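Local coordinates for protein putative Nitroreductase (PDB 3EO7) that binds flavin mononucleotide and, as a member of the nitroreductase family, is probably an oxidoreductase, at residues A48-L51 with K52-L55; G68-W71 with Q72-R76; N127-R131 with T132-I136; G211-D215 with E216-D220. All coordinates share one frame; numbering follows the deposited sequence.

In the fold
Along the chain the four contacts come in series, 48-51 with 52-55 first and 211-215 with 216-220 last. Contacts 1 and 3 share the seven-stranded antiparallel sheet, where strand 47-50, an outermost strand of the sheet within this chain, pairs with strand 134-139; their centres lie about 9 Å apart. Contact 2, on helix 66-82, is centred about 9 Å from contact 1 and about 14 Å from contact 3. The three meet around Ser75, whose OG probably bonds to both His133 NE2 and Leu51 O, so that edge strand, helix and hairpin are tied together. Contact 4, at the start of helix 215-222, stands apart, its nearest atoms about 12 Å from contact 3.

Contact 1 (A48-L51 with K52-L55); sequences AIDL and KPYL. With ACT (acetate ion), chain F.
Asp50 reaches forward along the chain to Lys52 and grips it twice through a single oxygen. Its CG is anti to the backbone N (chi1 -178°), which swings the carboxylate beside the carbonyl carbon and thus toward the residues that follow. OD1 accepts the backbone N of Lys52 at 2.9 Å and forms a salt bridge with Lys52 NZ at 2.8 Å. Both donors stand well out of the carboxylate plane, and they arrive from opposite faces of it. To come back to OD1 the lysine chain curls, bent at both chi3 and chi4 (-62° each), so that CE also passes close to the carboxylate; NZ is held as well, and most strongly, by a hydrogen bond to Thr132 O of the neighbouring hairpin. Pro53 CD lies 3.5 Å from Asp50 OD1, the proline ring and the aspartate side chain running at a slant to each other.

The segment marks the end of strand 47-50, the sheet-edge strand, where the chain turns into the short 3-10 segment 52-54: Tyr54 N bonds to Leu51 O at 3.2 Å, the i to i+3 bond of such a turn, with the donor above the carbonyl plane. With an alanine in place of Asp50, the Lys52 amide at the turn would probably be left without this acceptor and the ammonium without its countercharge.

The Tyr54 ring has Asp50 O near its plane at the edge, 3.9 Å from CE2, and it also meets the ring of Trp71 of helix 66-82, the planes about 30° apart. Its OH donates to an acetate oxygen, O, at 2.6 Å; the ion is probably from the crystallisation liquor.

Contact 2 (G68-W71 with Q72-R76); sequences GQWW and QRLSR
Gln72 opens the second segment by lying back over the carbonyl of Gly68, its CG 3.3 Å from Gly68 O, while its backbone N bonds to the same oxygen. Beyond CG the glutamine chain runs extended, and a water that donates to Gln69 O at 2.9 Å reaches Gln72 OE1 only through a weak bond.

Arg73 follows, with its N bonded to Gln69 O and CG also resting near that oxygen. The chain bends at chi3 (69°), which brings NH1 to 3.9 Å from Trp70 CD1, at the edge of the indole and near its plane; guanidinium and ring planes stand at 89°, so this is no face-on cation-pi stack. The guanidinium is held mainly beyond the segment, NE by Thr203 O and NH2 in a salt bridge with Asp239. A leucine here would probably leave Asp239 and the Thr203 carbonyl without their mate and strip the indole edge of Trp70 of its guanidinium neighbour.

The run belongs to helix 66-82, whose i to i+4 bonding carries on through Leu74, its N 3.1 Å from Trp70 O. Trp70 sets CZ3 over the centre of the Trp71 ring. With chi1 at -178°, Leu74 points along the two tryptophans: CD2 sits 3.8 Å from Trp70 CH2 and equally far from Trp71 CZ3, and CB sits over one face of the Trp70 ring, toward its rim. Trp70 NE1 meanwhile bonds to Tyr205 OH.

Ser75 N closes on Trp71 O at 2.9 Å, with CB close to the same carbonyl. Its OG leaves the helix, fastening it to the sheet edge at Leu51 O.

Contact 3 (N127-R131 with T132-I136); sequences NYQCR and THSLI
Tyr128 crosses to Leu135 and His133, and its side chain can be followed outward. CB lies 4.1 Å from Leu135 CD2. CD1 is next, 3.5 Å from Ser134 O, and CE1 approaches His133 ND1. At the tip, OH shares a hydrogen bond of 2.7 Å with that ND1, either atom being a possible donor. The two rings meet rim to rim with their planes at 78°, the histidine nitrogen near the tyrosine plane. With NE2 held from helix 66-82, both ring nitrogens are engaged and the imidazole is fixed in rotation.

The contact is the turn of the beta hairpin of strands 124-129 and 134-139, with Asn127 and Ile136 a hydrogen-bonded antiparallel pair. Here His133 and Ser134 both face Gln129 in a G1 beta bulge, and Ser134 N meets Gln129 O on a lone pair.

On the face bearing Gln129, Ser134 and Ile136, the Gln129 chain bends at chi2 (-79°) and brings its CG to Ile136 CD1, a contact that holds for one of the two conformers of Ile136 and is therefore doubtful. Its NE2 donates to Asn127 OD1 at 2.8 Å, and its OE1 accepts from Arg131 NH2, whose guanidinium also bridges to Glu42.

Contact 4 (G211-D215 with E216-D220); sequences GGFID and EAVND. With ACT (acetate ion), chain Q.
Phe213 takes the crowded torsion, CG between the backbone N and the carbonyl carbon (chi1 54°), and this brings its ring across Val218, whose CG2, anti to the carbonyl carbon, comes within 3.6 Å of Phe213 CD1. The two side chains cross at about a right angle. In Ile214, CG2 is anti to the backbone N and turns to the helix, touching Ala217 CB at 3.9 Å.

Ile214 occupies the N-cap position of helix 215-222. Its O receives Val218 N at 3.0 Å in a nearly straight bond, and Asp215 O takes Asn219 N in the same i to i+4 fashion. Outside the segments, Phe213 touches Ala231 and Val234 of strand 229-239 and makes a cation-pi contact with Arg451.

A water joins the two polar side chains, donating to Asp215 OD2 at 2.8 Å and accepting from Asn219 ND2 at 3.0 Å. The same ND2 donates to an acetate oxygen, O, 2.8 Å away and nearly in line (170°), while Asn219 OD1 accepts from Ala231 N; the amide is thus engaged at both ends, which sets its rotation. The acetate probably comes from the crystallisation liquor.

Asp215 forms salt bridges through OD1 to Arg451 and OD2 to Arg454. With two arginines and a helix N-terminus nearby, its carboxylate is probably stabilised in the charged form despite being buried.

Contact 1 (A48-L51 with K52-L55)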
loop_
_atom_site.group_PDB
_atom_site.type_symbol
_atom_site.label_atom_id
_atom_site.label_comp_id
_atom_site.label_asym_id
_atom_site.label_seq_id
_atom_site.Cartn_x
_atom_site.Cartn_y
_atom_site.Cartn_z
ATOM N N ALA A 48 18.585 22.007 2.158
ATOM C CA ALA A 48 17.487 21.441 2.935
ATOM C C ALA A 48 16.376 22.483 3.044
ATOM O O ALA A 48 16.650 23.647 3.339
ATOM C CB ALA A 48 17.976 21.045 4.306
ATOM N N ILE A 49 15.140 22.096 2.740
ATOM C CA ILE A 49 13.981 22.955 2.893
ATOM C C ILE A 49 13.218 22.441 4.118
ATOM O O ILE A 49 12.704 21.342 4.117
ATOM C CB ILE A 49 13.054 22.911 1.691
ATOM C CG1 ILE A 49 13.816 23.252 0.402
ATOM C CG2 ILE A 49 11.843 23.832 1.914
ATOM C CD1 ILE A 49 12.917 23.261 -0.827
ATOM N N ASP A 50 13.162 23.243 5.172
ATOM C CA ASP A 50 12.477 22.843 6.393
ATOM C C ASP A 50 10.991 23.028 6.236
ATOM O O ASP A 50 10.526 24.149 6.025
ATOM C CB ASP A 50 12.983 23.709 7.553
ATOM C CG ASP A 50 12.373 23.352 8.895
ATOM O OD1 ASP A 50 11.607 22.366 9.019
ATOM O OD2 ASP A 50 12.685 24.111 9.844
ATOM N N LEU A 51 10.234 21.945 6.377
ATOM C CA LEU A 51 8.782 22.009 6.209
ATOM C C LEU A 51 8.038 22.197 7.520
ATOM O O LEU A 51 6.828 22.378 7.527
ATOM C CB LEU A 51 8.260 20.753 5.521
ATOM C CG LEU A 51 8.747 20.496 4.091
ATOM C CD1 LEU A 51 8.352 19.099 3.633
ATOM C CD2 LEU A 51 8.210 21.563 3.146
ATOM N N LYS A 52 8.741 22.086 8.633
ATOM C CA LYS A 52 8.094 22.199 9.940
ATOM C C LYS A 52 7.374 23.525 10.212
ATOM O O LYS A 52 6.291 23.509 10.792
ATOM C CB LYS A 52 9.090 21.880 11.062
ATOM C CG LYS A 52 9.523 20.421 11.056
ATOM C CD LYS A 52 10.442 20.069 12.191
ATOM C CE LYS A 52 11.751 20.834 12.153
ATOM N NZ LYS A 52 12.582 20.571 10.933
ATOM N N PRO A 53 7.955 24.671 9.818
ATOM C CA PRO A 53 7.225 25.934 10.041
ATOM C C PRO A 53 5.836 26.012 9.410
ATOM O O PRO A 53 5.012 26.831 9.833
ATOM C CB PRO A 53 8.147 26.981 9.436
ATOM C CG PRO A 53 9.516 26.373 9.553
ATOM C CD PRO A 53 9.286 24.923 9.227
ATOM N N TYR A 54 5.549 25.138 8.452
ATOM C CA TYR A 54 4.257 25.158 7.756
ATOM C C TYR A 54 3.298 24.081 8.219
ATOM O O TYR A 54 2.192 23.976 7.697
ATOM C CB TYR A 54 4.495 25.045 6.249
ATOM C CG TYR A 54 5.468 26.056 5.759
ATOM C CD1 TYR A 54 5.065 27.378 5.555
ATOM C CD2 TYR A 54 6.786 25.712 5.492
ATOM C CE1 TYR A 54 5.945 28.333 5.099
ATOM C CE2 TYR A 54 7.696 26.681 5.060
ATOM C CZ TYR A 54 7.257 27.981 4.851
ATOM O OH TYR A 54 8.124 28.950 4.421
ATOM N N LEU A 55 3.721 23.284 9.191
ATOM C CA LEU A 55 2.918 22.197 9.748
ATOM C C LEU A 55 2.346 22.822 11.029
ATOM O O LEU A 55 2.838 22.569 12.124
ATOM C CB LEU A 55 3.880 21.034 10.034
ATOM C CG LEU A 55 3.445 19.599 10.261
ATOM C CD1 LEU A 55 2.871 19.080 8.977
ATOM C CD2 LEU A 55 4.628 18.730 10.711
HETATM C C ACT F . 10.603 28.129 2.106
HETATM O O ACT F . 10.220 27.938 3.288
HETATM O OXT ACT F . 10.555 27.125 1.384
HETATM C CH3 ACT F . 11.088 29.448 1.569
#

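Contact 2 (G68-W71 with Q72-R76)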
loop_
_atom_site.group_PDB
_atom_site.type_symbol
_atom_site.label_atom_id
_atom_site.label_comp_id
_atom_site.label_asym_id
_atom_site.label_seq_id
_atom_site.Cartn_x
_atom_site.Cartn_y
_atom_site.Cartn_z
ATOM N N GLY A 68 2.977 30.924 1.564
ATOM C CA GLY A 68 2.946 30.130 2.799
ATOM C C GLY A 68 1.823 29.091 2.773
ATOM O O GLY A 68 2.006 27.952 3.256
ATOM N N GLN A 69 0.656 29.478 2.227
ATOM C CA GLN A 69 -0.469 28.550 2.127
ATOM C C GLN A 69 -0.062 27.377 1.234
ATOM O O GLN A 69 -0.414 26.242 1.514
ATOM C CB GLN A 69 -1.718 29.215 1.565
ATOM C CG GLN A 69 -2.292 30.316 2.449
ATOM C CD GLN A 69 -3.325 31.157 1.708
ATOM O OE1 GLN A 69 -4.036 30.648 0.836
ATOM N NE2 GLN A 69 -3.410 32.439 2.045
ATOM N N TRP A 70 0.727 27.645 0.192
ATOM C CA TRP A 70 1.155 26.546 -0.672
ATOM C C TRP A 70 2.093 25.595 0.077
ATOM O O TRP A 70 1.894 24.372 0.073
ATOM C CB TRP A 70 1.788 27.034 -1.977
ATOM C CG TRP A 70 2.031 25.830 -2.788
ATOM C CD1 TRP A 70 1.086 25.074 -3.448
ATOM C CD2 TRP A 70 3.261 25.100 -2.880
ATOM N NE1 TRP A 70 1.672 23.933 -3.966
ATOM C CE2 TRP A 70 3.009 23.944 -3.660
ATOM C CE3 TRP A 70 4.557 25.325 -2.407
ATOM C CZ2 TRP A 70 4.014 23.027 -3.977
ATOM C CZ3 TRP A 70 5.539 24.421 -2.720
ATOM C CH2 TRP A 70 5.270 23.293 -3.499
ATOM N N TRP A 71 3.093 26.152 0.742
ATOM C CA TRP A 71 4.051 25.334 1.489
ATOM C C TRP A 71 3.341 24.538 2.586
ATOM O O TRP A 71 3.740 23.411 2.851
ATOM C CB TRP A 71 5.190 26.163 2.063
ATOM C CG TRP A 71 6.222 26.559 1.031
ATOM C CD1 TRP A 71 6.405 27.788 0.472
ATOM C CD2 TRP A 71 7.158 25.683 0.397
ATOM N NE1 TRP A 71 7.435 27.739 -0.446
ATOM C CE2 TRP A 71 7.913 26.461 -0.509
ATOM C CE3 TRP A 71 7.476 24.334 0.554
ATOM C CZ2 TRP A 71 8.936 25.921 -1.280
ATOM C CZ3 TRP A 71 8.489 23.795 -0.210
ATOM C CH2 TRP A 71 9.206 24.593 -1.118
ATOM N N GLN A 72 2.322 25.110 3.229
ATOM C CA GLN A 72 1.532 24.389 4.249
ATOM C C GLN A 72 0.886 23.139 3.658
ATOM O O GLN A 72 0.870 22.090 4.284
ATOM C CB GLN A 72 0.406 25.232 4.837
ATOM C CG GLN A 72 0.818 26.281 5.851
ATOM C CD GLN A 72 -0.342 27.216 6.230
ATOM O OE1 GLN A 72 -1.518 26.822 6.184
ATOM N NE2 GLN A 72 -0.009 28.461 6.598
ATOM N N ARG A 73 0.364 23.257 2.449
ATOM C CA ARG A 73 -0.260 22.115 1.795
ATOM C C ARG A 73 0.763 21.020 1.502
ATOM O O ARG A 73 0.503 19.859 1.780
ATOM C CB ARG A 73 -0.966 22.558 0.504
ATOM C CG ARG A 73 -2.115 23.538 0.713
ATOM C CD ARG A 73 -2.521 24.145 -0.622
ATOM N NE ARG A 73 -3.145 23.129 -1.464
ATOM C CZ ARG A 73 -3.267 23.196 -2.783
ATOM N NH1 ARG A 73 -2.755 24.225 -3.462
ATOM N NH2 ARG A 73 -3.862 22.215 -3.427
ATOM N N LEU A 74 1.935 21.382 0.958
ATOM C CA LEU A 74 2.971 20.359 0.671
ATOM C C LEU A 74 3.489 19.716 1.973
ATOM O O LEU A 74 3.681 18.503 2.070
ATOM C CB LEU A 74 4.166 20.981 -0.099
ATOM C CG LEU A 74 5.269 19.945 -0.468
ATOM C CD1 LEU A 74 4.702 18.851 -1.389
ATOM C CD2 LEU A 74 6.508 20.667 -1.084
ATOM N N SER A 75 3.706 20.549 2.982
ATOM C CA SER A 75 4.211 20.088 4.286
ATOM C C SER A 75 3.239 19.085 4.909
ATOM O O SER A 75 3.619 17.995 5.366
ATOM C CB SER A 75 4.430 21.294 5.207
ATOM O OG SER A 75 4.850 20.894 6.500
ATOM N N ARG A 76 1.970 19.445 4.912
ATOM C CA ARG A 76 0.932 18.573 5.459
ATOM C C ARG A 76 0.730 17.295 4.656
ATOM O O ARG A 76 0.554 16.207 5.239
ATOM C CB ARG A 76 -0.379 19.362 5.594
ATOM C CG ARG A 76 -1.548 18.632 6.258
ATOM C CD ARG A 76 -2.815 19.512 6.271
ATOM N NE ARG A 76 -2.531 20.840 6.810
ATOM C CZ ARG A 76 -2.593 21.177 8.098
ATOM N NH1 ARG A 76 -2.948 20.280 9.025
ATOM N NH2 ARG A 76 -2.298 22.434 8.461
HETATM O O HOH W 1 -2.781 25.922 3.162
#

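Contact 3 (N127-R131 with T132-I136)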
loop_
_atom_site.group_PDB
_atom_site.type_symbol
_atom_site.label_atom_id
_atom_site.label_comp_id
_atom_site.label_asym_id
_atom_site.label_seq_id
_atom_site.Cartn_x
_atom_site.Cartn_y
_atom_site.Cartn_z
ATOM N N ASN A 127 14.529 14.728 -1.890
ATOM C CA ASN A 127 14.279 13.563 -1.072
ATOM C C ASN A 127 13.555 14.021 0.201
ATOM O O ASN A 127 13.990 14.978 0.860
ATOM C CB ASN A 127 15.576 12.852 -0.702
ATOM C CG ASN A 127 15.341 11.676 0.220
ATOM O OD1 ASN A 127 15.618 11.778 1.401
ATOM N ND2 ASN A 127 14.751 10.581 -0.301
ATOM N N TYR A 128 12.506 13.315 0.563
ATOM C CA TYR A 128 11.776 13.596 1.798
ATOM C C TYR A 128 12.500 12.972 3.013
ATOM O O TYR A 128 12.672 11.773 3.103
ATOM C CB TYR A 128 10.305 13.116 1.722
ATOM C CG TYR A 128 9.589 13.399 3.038
ATOM C CD1 TYR A 128 9.434 14.716 3.497
ATOM C CD2 TYR A 128 9.128 12.363 3.840
ATOM C CE1 TYR A 128 8.864 14.982 4.746
ATOM C CE2 TYR A 128 8.500 12.616 5.068
ATOM C CZ TYR A 128 8.385 13.921 5.518
ATOM O OH TYR A 128 7.792 14.117 6.724
ATOM N N GLN A 129 12.889 13.816 3.942
ATOM C CA GLN A 129 13.594 13.399 5.151
ATOM C C GLN A 129 12.603 13.310 6.314
ATOM O O GLN A 129 12.204 14.327 6.876
ATOM C CB GLN A 129 14.665 14.430 5.463
ATOM C CG GLN A 129 15.793 14.439 4.476
ATOM C CD GLN A 129 16.761 13.314 4.737
ATOM O OE1 GLN A 129 17.195 13.122 5.876
ATOM N NE2 GLN A 129 17.094 12.551 3.705
ATOM N N CYS A 130 12.184 12.098 6.627
ATOM C CA CYS A 130 11.250 11.812 7.716
ATOM C C CYS A 130 11.771 12.332 9.048
ATOM O O CYS A 130 11.006 12.854 9.848
ATOM C CB CYS A 130 11.018 10.289 7.832
ATOM S SG CYS A 130 10.226 9.514 6.409
ATOM N N ARG A 131 13.077 12.234 9.270
ATOM C CA ARG A 131 13.652 12.600 10.574
ATOM C C ARG A 131 13.497 14.053 10.970
ATOM O O ARG A 131 13.362 14.371 12.142
ATOM C CB ARG A 131 15.135 12.228 10.636
ATOM C CG ARG A 131 15.361 10.751 10.807
ATOM C CD ARG A 131 16.840 10.469 10.627
ATOM N NE ARG A 131 17.184 10.811 9.252
ATOM C CZ ARG A 131 18.400 10.777 8.729
ATOM N NH1 ARG A 131 19.430 10.367 9.463
ATOM N NH2 ARG A 131 18.561 11.134 7.452
ATOM N N THR A 132 13.538 14.938 9.991
ATOM C CA THR A 132 13.500 16.356 10.232
ATOM C C THR A 132 12.285 17.030 9.583
ATOM O O THR A 132 12.093 18.241 9.718
ATOM C CB THR A 132 14.796 16.975 9.675
ATOM O OG1 THR A 132 14.933 16.619 8.294
ATOM C CG2 THR A 132 15.995 16.441 10.489
ATOM N N HIS A 133 11.458 16.245 8.891
ATOM C CA HIS A 133 10.329 16.804 8.132
ATOM C C HIS A 133 10.852 17.943 7.229
ATOM O O HIS A 133 10.458 19.128 7.325
ATOM C CB HIS A 133 9.149 17.258 8.995
ATOM C CG HIS A 133 7.949 17.628 8.184
ATOM N ND1 HIS A 133 7.431 16.788 7.216
ATOM C CD2 HIS A 133 7.175 18.736 8.176
ATOM C CE1 HIS A 133 6.393 17.370 6.647
ATOM N NE2 HIS A 133 6.221 18.562 7.198
ATOM N N SER A 134 11.788 17.557 6.372
ATOM C CA SER A 134 12.405 18.455 5.419
ATOM C C SER A 134 12.551 17.766 4.074
ATOM O O SER A 134 12.377 16.560 3.974
ATOM C CB SER A 134 13.792 18.882 5.900
ATOM O OG SER A 134 14.658 17.774 6.141
ATOM N N LEU A 135 12.847 18.571 3.057
ATOM C CA LEU A 135 13.165 18.108 1.726
ATOM C C LEU A 135 14.621 18.488 1.465
ATOM O O LEU A 135 15.040 19.619 1.786
ATOM C CB LEU A 135 12.289 18.785 0.672
ATOM C CG LEU A 135 10.840 18.347 0.617
ATOM C CD1 LEU A 135 10.113 19.331 -0.333
ATOM C CD2 LEU A 135 10.684 16.910 0.156
ATOM N N ILE A 136 15.411 17.560 0.944
ATOM C CA ILE A 136 16.767 17.885 0.531
ATOM C C ILE A 136 16.742 17.962 -0.982
ATOM O O ILE A 136 16.435 16.975 -1.660
ATOM C CB ILE A 136 17.806 16.883 0.993
ATOM C CG1 ILE A 136 17.831 16.844 2.527
ATOM C CG2 ILE A 136 19.192 17.263 0.411
ATOM C CD1 ILE A 136 18.613 15.695 3.100
HETATM O O HOH W 2 17.018 14.481 8.241
#

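Contact 4 (G211-D215 with E216-D220)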
loop_
_atom_site.group_PDB
_atom_site.type_symbol
_atom_site.label_atom_id
_atom_site.label_comp_id
_atom_site.label_asym_id
_atom_site.label_seq_id
_atom_site.Cartn_x
_atom_site.Cartn_y
_atom_site.Cartn_z
ATOM N N GLY A 211 1.992 3.321 -12.584
ATOM C CA GLY A 211 2.759 2.116 -12.367
ATOM C C GLY A 211 3.535 1.655 -13.581
ATOM O O GLY A 211 4.435 0.824 -13.433
ATOM N N GLY A 212 3.119 2.118 -14.751
ATOM C CA GLY A 212 3.717 1.827 -16.041
ATOM C C GLY A 212 4.746 2.857 -16.458
ATOM O O GLY A 212 4.424 3.956 -16.915
ATOM N N PHE A 213 6.013 2.515 -16.246
ATOM C CA PHE A 213 7.116 3.415 -16.579
ATOM C C PHE A 213 8.366 2.573 -16.847
ATOM O O PHE A 213 8.429 1.423 -16.442
ATOM C CB PHE A 213 7.364 4.433 -15.441
ATOM C CG PHE A 213 7.575 3.796 -14.090
ATOM C CD1 PHE A 213 8.795 3.221 -13.760
ATOM C CD2 PHE A 213 6.562 3.763 -13.161
ATOM C CE1 PHE A 213 8.977 2.622 -12.520
ATOM C CE2 PHE A 213 6.721 3.165 -11.915
ATOM C CZ PHE A 213 7.939 2.597 -11.587
ATOM N N ILE A 214 9.348 3.192 -17.494
ATOM C CA ILE A 214 10.626 2.580 -17.834
ATOM C C ILE A 214 11.504 2.659 -16.587
ATOM O O ILE A 214 12.051 3.715 -16.248
ATOM C CB ILE A 214 11.301 3.254 -19.067
ATOM C CG1 ILE A 214 10.338 3.216 -20.277
ATOM C CG2 ILE A 214 12.627 2.575 -19.384
ATOM C CD1 ILE A 214 10.794 4.083 -21.473
ATOM N N ASP A 215 11.580 1.538 -15.875
ATOM C CA ASP A 215 12.323 1.502 -14.598
ATOM C C ASP A 215 13.716 2.074 -14.712
ATOM O O ASP A 215 14.115 2.888 -13.890
ATOM C CB ASP A 215 12.383 0.095 -14.006
ATOM C CG ASP A 215 11.003 -0.500 -13.773
ATOM O OD1 ASP A 215 10.320 -0.838 -14.776
ATOM O OD2 ASP A 215 10.630 -0.646 -12.595
ATOM N N GLU A 216 14.448 1.633 -15.730
ATOM C CA GLU A 216 15.819 2.088 -15.945
ATOM C C GLU A 216 15.895 3.626 -15.973
ATOM O O GLU A 216 16.809 4.237 -15.403
ATOM C CB GLU A 216 16.358 1.505 -17.257
ATOM C CG GLU A 216 17.807 1.867 -17.541
ATOM C CD GLU A 216 18.332 1.318 -18.852
ATOM O OE1 GLU A 216 17.564 0.771 -19.675
ATOM O OE2 GLU A 216 19.549 1.474 -19.072
ATOM N N ALA A 217 14.955 4.237 -16.692
ATOM C CA ALA A 217 14.900 5.683 -16.883
ATOM C C ALA A 217 14.549 6.430 -15.640
ATOM O O ALA A 217 15.130 7.487 -15.354
ATOM C CB ALA A 217 13.907 6.038 -18.013
ATOM N N VAL A 218 13.575 5.918 -14.894
ATOM C CA VAL A 218 13.167 6.584 -13.665
ATOM C C VAL A 218 14.289 6.477 -12.641
ATOM O O VAL A 218 14.620 7.458 -11.970
ATOM C CB VAL A 218 11.859 6.028 -13.125
ATOM C CG1 VAL A 218 11.519 6.684 -11.783
ATOM C CG2 VAL A 218 10.704 6.216 -14.150
ATOM N N ASN A 219 14.898 5.301 -12.537
ATOM C CA ASN A 219 15.967 5.099 -11.559
ATOM C C ASN A 219 17.176 5.946 -11.919
ATOM O O ASN A 219 17.814 6.508 -11.057
ATOM C CB ASN A 219 16.274 3.614 -11.377
ATOM C CG ASN A 219 15.071 2.859 -10.781
ATOM O OD1 ASN A 219 14.238 3.479 -10.096
ATOM N ND2 ASN A 219 14.943 1.565 -11.082
ATOM N N ASP A 220 17.469 6.058 -13.208
ATOM C CA ASP A 220 18.547 6.936 -13.657
ATOM C C ASP A 220 18.255 8.402 -13.305
ATOM O O ASP A 220 19.156 9.146 -12.862
ATOM C CB ASP A 220 18.749 6.806 -15.176
ATOM C CG ASP A 220 19.452 5.494 -15.601
ATOM O OD1 ASP A 220 19.906 4.703 -14.739
ATOM O OD2 ASP A 220 19.554 5.275 -16.836
HETATM C C ACT Q . 16.498 -0.874 -13.340
HETATM O O ACT Q . 16.706 0.288 -12.873
HETATM O OXT ACT Q . 15.641 -1.642 -12.648
HETATM C CH3 ACT Q . 17.391 -1.216 -14.538
HETATM O O HOH W 3 12.400 0.099 -10.529
#